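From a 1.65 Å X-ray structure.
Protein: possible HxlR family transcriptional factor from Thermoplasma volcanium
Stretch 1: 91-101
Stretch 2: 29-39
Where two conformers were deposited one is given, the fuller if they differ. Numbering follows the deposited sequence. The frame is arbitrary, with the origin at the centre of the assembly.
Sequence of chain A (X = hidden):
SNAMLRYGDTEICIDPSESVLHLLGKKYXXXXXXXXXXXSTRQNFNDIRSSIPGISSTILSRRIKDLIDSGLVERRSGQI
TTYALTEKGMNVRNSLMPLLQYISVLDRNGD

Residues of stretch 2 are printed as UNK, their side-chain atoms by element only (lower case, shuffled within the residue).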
# COMPACT_ATOMS: atom_id res chain seq x y z
N ASN A 91 -5.85 10.58 -7.87
CA ASN A 91 -4.58 10.09 -8.42
C ASN A 91 -4.01 8.91 -7.63
O ASN A 91 -3.55 7.91 -8.20
CB ASN A 91 -3.55 11.21 -8.48
CG ASN A 91 -3.90 12.27 -9.50
OD1 ASN A 91 -4.61 12.00 -10.48
ND2 ASN A 91 -3.43 13.48 -9.28
N VAL A 92 -3.99 9.02 -6.31
CA VAL A 92 -3.62 7.86 -5.50
C VAL A 92 -4.51 6.64 -5.82
O VAL A 92 -4.01 5.54 -5.97
CB VAL A 92 -3.70 8.21 -3.99
CG1 VAL A 92 -3.48 6.94 -3.07
CG2 VAL A 92 -2.66 9.34 -3.64
N ARG A 93 -5.82 6.86 -5.93
CA ARG A 93 -6.74 5.73 -6.07
C ARG A 93 -6.42 5.07 -7.38
O ARG A 93 -6.39 3.85 -7.49
CB ARG A 93 -8.18 6.18 -6.07
CG ARG A 93 -9.14 4.97 -6.04
CD ARG A 93 -10.55 5.42 -6.10
NE ARG A 93 -11.53 4.36 -5.88
CZ ARG A 93 -11.96 3.49 -6.79
NH1 ARG A 93 -12.84 2.55 -6.45
NH2 ARG A 93 -11.52 3.57 -8.05
N ASN A 94 -6.16 5.91 -8.38
CA ASN A 94 -5.85 5.42 -9.74
C ASN A 94 -4.64 4.46 -9.72
O ASN A 94 -4.67 3.42 -10.37
CB ASN A 94 -5.58 6.57 -10.73
CG ASN A 94 -6.86 7.29 -11.14
OD1 ASN A 94 -7.97 6.78 -10.93
ND2 ASN A 94 -6.71 8.49 -11.72
N SER A 95 -3.59 4.80 -8.97
CA SER A 95 -2.43 3.91 -8.86
C SER A 95 -2.65 2.74 -7.93
O SER A 95 -1.98 1.72 -8.04
CB SER A 95 -1.18 4.68 -8.45
OG SER A 95 -1.03 5.84 -9.23
N LEU A 96 -3.62 2.86 -7.02
CA LEU A 96 -3.90 1.82 -6.08
C LEU A 96 -4.65 0.65 -6.68
O LEU A 96 -4.39 -0.49 -6.28
CB LEU A 96 -4.74 2.41 -4.93
CG LEU A 96 -4.80 1.88 -3.53
CD1 LEU A 96 -3.37 1.51 -3.01
CD2 LEU A 96 -5.50 2.95 -2.63
N MSE A 97 -5.57 0.91 -7.61
CA MSE A 97 -6.51 -0.16 -8.05
C MSE A 97 -5.80 -1.38 -8.67
O MSE A 97 -6.18 -2.50 -8.34
CB MSE A 97 -7.64 0.38 -8.92
CG MSE A 97 -8.54 1.42 -8.22
SE MSE A 97 -8.95 1.11 -6.30
CE MSE A 97 -10.03 -0.42 -6.54
N PRO A 98 -4.78 -1.19 -9.53
CA PRO A 98 -4.13 -2.42 -10.03
C PRO A 98 -3.47 -3.26 -8.94
O PRO A 98 -3.46 -4.51 -9.03
CB PRO A 98 -3.12 -1.88 -11.06
CG PRO A 98 -3.67 -0.51 -11.47
CD PRO A 98 -4.20 0.02 -10.13
N LEU A 99 -2.96 -2.60 -7.89
CA LEU A 99 -2.35 -3.29 -6.76
C LEU A 99 -3.43 -4.08 -6.01
O LEU A 99 -3.24 -5.28 -5.75
CB LEU A 99 -1.69 -2.29 -5.83
CG LEU A 99 -1.08 -2.91 -4.60
CD1 LEU A 99 0.07 -3.91 -4.92
CD2 LEU A 99 -0.62 -1.78 -3.72
N LEU A 100 -4.55 -3.43 -5.70
CA LEU A 100 -5.65 -4.13 -5.04
C LEU A 100 -6.25 -5.27 -5.88
O LEU A 100 -6.57 -6.33 -5.33
CB LEU A 100 -6.71 -3.15 -4.51
CG LEU A 100 -6.17 -2.19 -3.43
CD1 LEU A 100 -7.30 -1.30 -2.92
CD2 LEU A 100 -5.44 -2.87 -2.25
N GLN A 101 -6.38 -5.06 -7.20
CA GLN A 101 -6.82 -6.10 -8.09
C GLN A 101 -5.91 -7.32 -7.90
O GLN A 101 -6.40 -8.44 -7.70
CB GLN A 101 -6.80 -5.59 -9.53
CG GLN A 101 -7.26 -6.61 -10.57
CD GLN A 101 -7.28 -6.00 -11.95
OE1 GLN A 101 -6.24 -5.54 -12.46
NE2 GLN A 101 -8.46 -5.96 -12.57
N UNK A 29 -6.49 2.42 5.35
CA UNK A 29 -6.34 3.69 4.59
C UNK A 29 -6.56 3.48 3.12
O UNK A 29 -7.28 4.24 2.47
c UNK A 29 -4.99 4.39 4.87
c UNK A 29 -4.91 5.76 4.11
o UNK A 29 -4.85 4.62 6.28
N UNK A 30 -5.97 2.41 2.58
CA UNK A 30 -6.11 2.13 1.14
C UNK A 30 -7.57 1.78 0.83
O UNK A 30 -8.12 2.18 -0.21
se UNK A 30 -2.47 0.10 0.07
c UNK A 30 -1.99 -0.56 1.86
c UNK A 30 -5.15 1.03 0.68
c UNK A 30 -3.71 1.50 0.69
N UNK A 31 -8.21 1.07 1.75
CA UNK A 31 -9.63 0.73 1.56
C UNK A 31 -10.50 1.99 1.62
O UNK A 31 -11.48 2.07 0.86
c UNK A 31 -9.89 -2.28 1.04
c UNK A 31 -10.08 -0.27 2.58
c UNK A 31 -9.52 -1.69 2.40
c UNK A 31 -9.93 -2.54 3.62
N UNK A 32 -10.20 2.93 2.52
CA UNK A 32 -10.97 4.20 2.59
C UNK A 32 -10.83 4.96 1.24
O UNK A 32 -11.84 5.40 0.65
c UNK A 32 -10.22 4.88 6.40
c UNK A 32 -10.53 5.06 3.76
c UNK A 32 -10.95 4.38 5.09
c UNK A 32 -11.14 6.47 3.63
N UNK A 33 -9.60 5.14 0.78
CA UNK A 33 -9.38 5.77 -0.54
C UNK A 33 -10.14 5.06 -1.64
O UNK A 33 -10.75 5.70 -2.48
c UNK A 33 -7.60 6.26 -2.37
c UNK A 33 -7.19 6.81 0.16
c UNK A 33 -5.63 6.80 0.14
c UNK A 33 -7.86 5.87 -0.88
N UNK A 34 -10.10 3.73 -1.63
CA UNK A 34 -10.80 2.95 -2.66
C UNK A 34 -12.32 3.15 -2.62
O UNK A 34 -12.98 3.39 -3.67
o UNK A 34 -9.04 1.30 -2.53
c UNK A 34 -10.45 1.48 -2.47
N UNK A 35 -12.91 3.07 -1.44
CA UNK A 35 -14.38 3.16 -1.39
C UNK A 35 -14.85 4.58 -1.69
O UNK A 35 -15.93 4.77 -2.23
c UNK A 35 -15.02 2.58 -0.08
c UNK A 35 -14.74 1.08 0.03
c UNK A 35 -14.58 3.35 1.18
N UNK A 36 -14.02 5.59 -1.36
CA UNK A 36 -14.43 6.99 -1.63
C UNK A 36 -14.59 7.26 -3.13
O UNK A 36 -15.28 8.22 -3.56
c UNK A 36 -13.46 7.98 -0.96
c UNK A 36 -13.73 8.28 0.51
c UNK A 36 -12.61 9.07 1.14
c UNK A 36 -15.09 9.00 0.71
N UNK A 37 -13.98 6.40 -3.93
CA UNK A 37 -14.12 6.47 -5.39
C UNK A 37 -15.13 5.50 -6.00
O UNK A 37 -15.18 5.37 -7.21
N UNK A 38 -15.91 4.80 -5.17
CA UNK A 38 -17.03 3.95 -5.62
C UNK A 38 -18.28 4.79 -5.91
O UNK A 38 -18.30 5.98 -5.63
c UNK A 38 -17.46 2.98 -4.53
o UNK A 38 -15.58 1.56 -5.07
c UNK A 38 -16.50 1.83 -4.30
n UNK A 38 -16.77 1.11 -3.24
N UNK A 39 -19.35 4.16 -6.41
CA UNK A 39 -20.64 4.87 -6.62
C UNK A 39 -20.61 6.21 -7.36
O UNK A 39 -19.59 6.57 -7.98

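Position 29 carries three side-chain atoms, one carbon bearing an oxygen and a second carbon. That beta-branched hydroxyl is a threonine, Thr-29; it touches nothing on stretch 1, and its hydroxyl is satisfied elsewhere in the structure.

Position 30 holds an unbranched run of two carbons, a selenium and a last carbon, packed on Leu-96. It can only be selenomethionine, Met-30. Its CA-to-CB bond points toward the other helix while the end of the chain leads away. The closest approach to stretch 1 is SE, 3.5 Å from CD1 of Leu-96, with CG of Met-30 at 3.7 Å from the same CD1.

At position 31 four carbons fork at the second, the pattern of leucine. Leu-31 starts away from stretch 1 and makes no contact with it.

Position 32 also has four carbons, but the fork is at the first and one arm is two carbons long: isoleucine, Ile-32, out of reach of stretch 1 and buried.

The same four-carbon pattern recurs at position 33, where it packs on Val-92, Arg-93 and Leu-96: again an isoleucine, Ile-33, but pointing toward the partner. CD1 of Ile-33 reaches CG1 of Val-92 at 3.9 Å, CG2 lies 3.9 Å from CD2 of Leu-96, and the same CG2 is 3.7 Å from CB of Arg-93. Both arms of the fork are therefore used.

Position 34 has one carbon and one oxygen, the oxygen lying against Leu-96, Met-97 and Leu-100: a serine. OG of Ser-34 donates to O of Met-30, one turn back, at 2.6 Å. With its hydroxyl turned to its own backbone, the small side chain lets stretch 1 come close: CD1 of Leu-100 is 3.2 Å from OG of Ser-34, and SE of Met-97 is 3.8 Å from the same OG.

Position 35 has one carbon carrying two more, so it is valine; Val-35 points away. Position 36, four carbons forked at the second, is leucine, and Leu-36 is likewise buried without touching stretch 1.

No side-chain atoms exist at position 37, whose CA is 3.4 Å from NE of Arg-93. It is a glycine, Gly-37; an ideal CB would fall 2.2 Å from that nitrogen, a clash, so the bare backbone leaves the arginine its path.

Position 38 shows two carbons, the second carrying a nitrogen and an oxygen that approaches Arg-93. The amide identifies Asn-38, whose OD1 lies 3.2 Å from NH1 of Arg-93. Position 39 again lacks a side chain; Gly-39 has a positive phi and stays clear of stretch 1.

The contact pairs a greasy patch with one long polar arm. The helices cross at -109°, their axes 9.4 Å apart at closest approach, and Val-92, Leu-96 and Leu-100 face Met-30, Ile-33 and Ser-34. The CA-to-CB bond of Arg-93 points sideways, chi1 to chi3 are all t, and chi4 of -82° turns the guanidinium. Its NE and NH1 both donate to O of Ser-34, at 2.8 and 2.9 Å. The rule to read is a glycine where the arginine passes, a backbone oxygen for it to bind, and apolar side chains beside it.

Stretch 2 29-39: TMLIISVLGNG
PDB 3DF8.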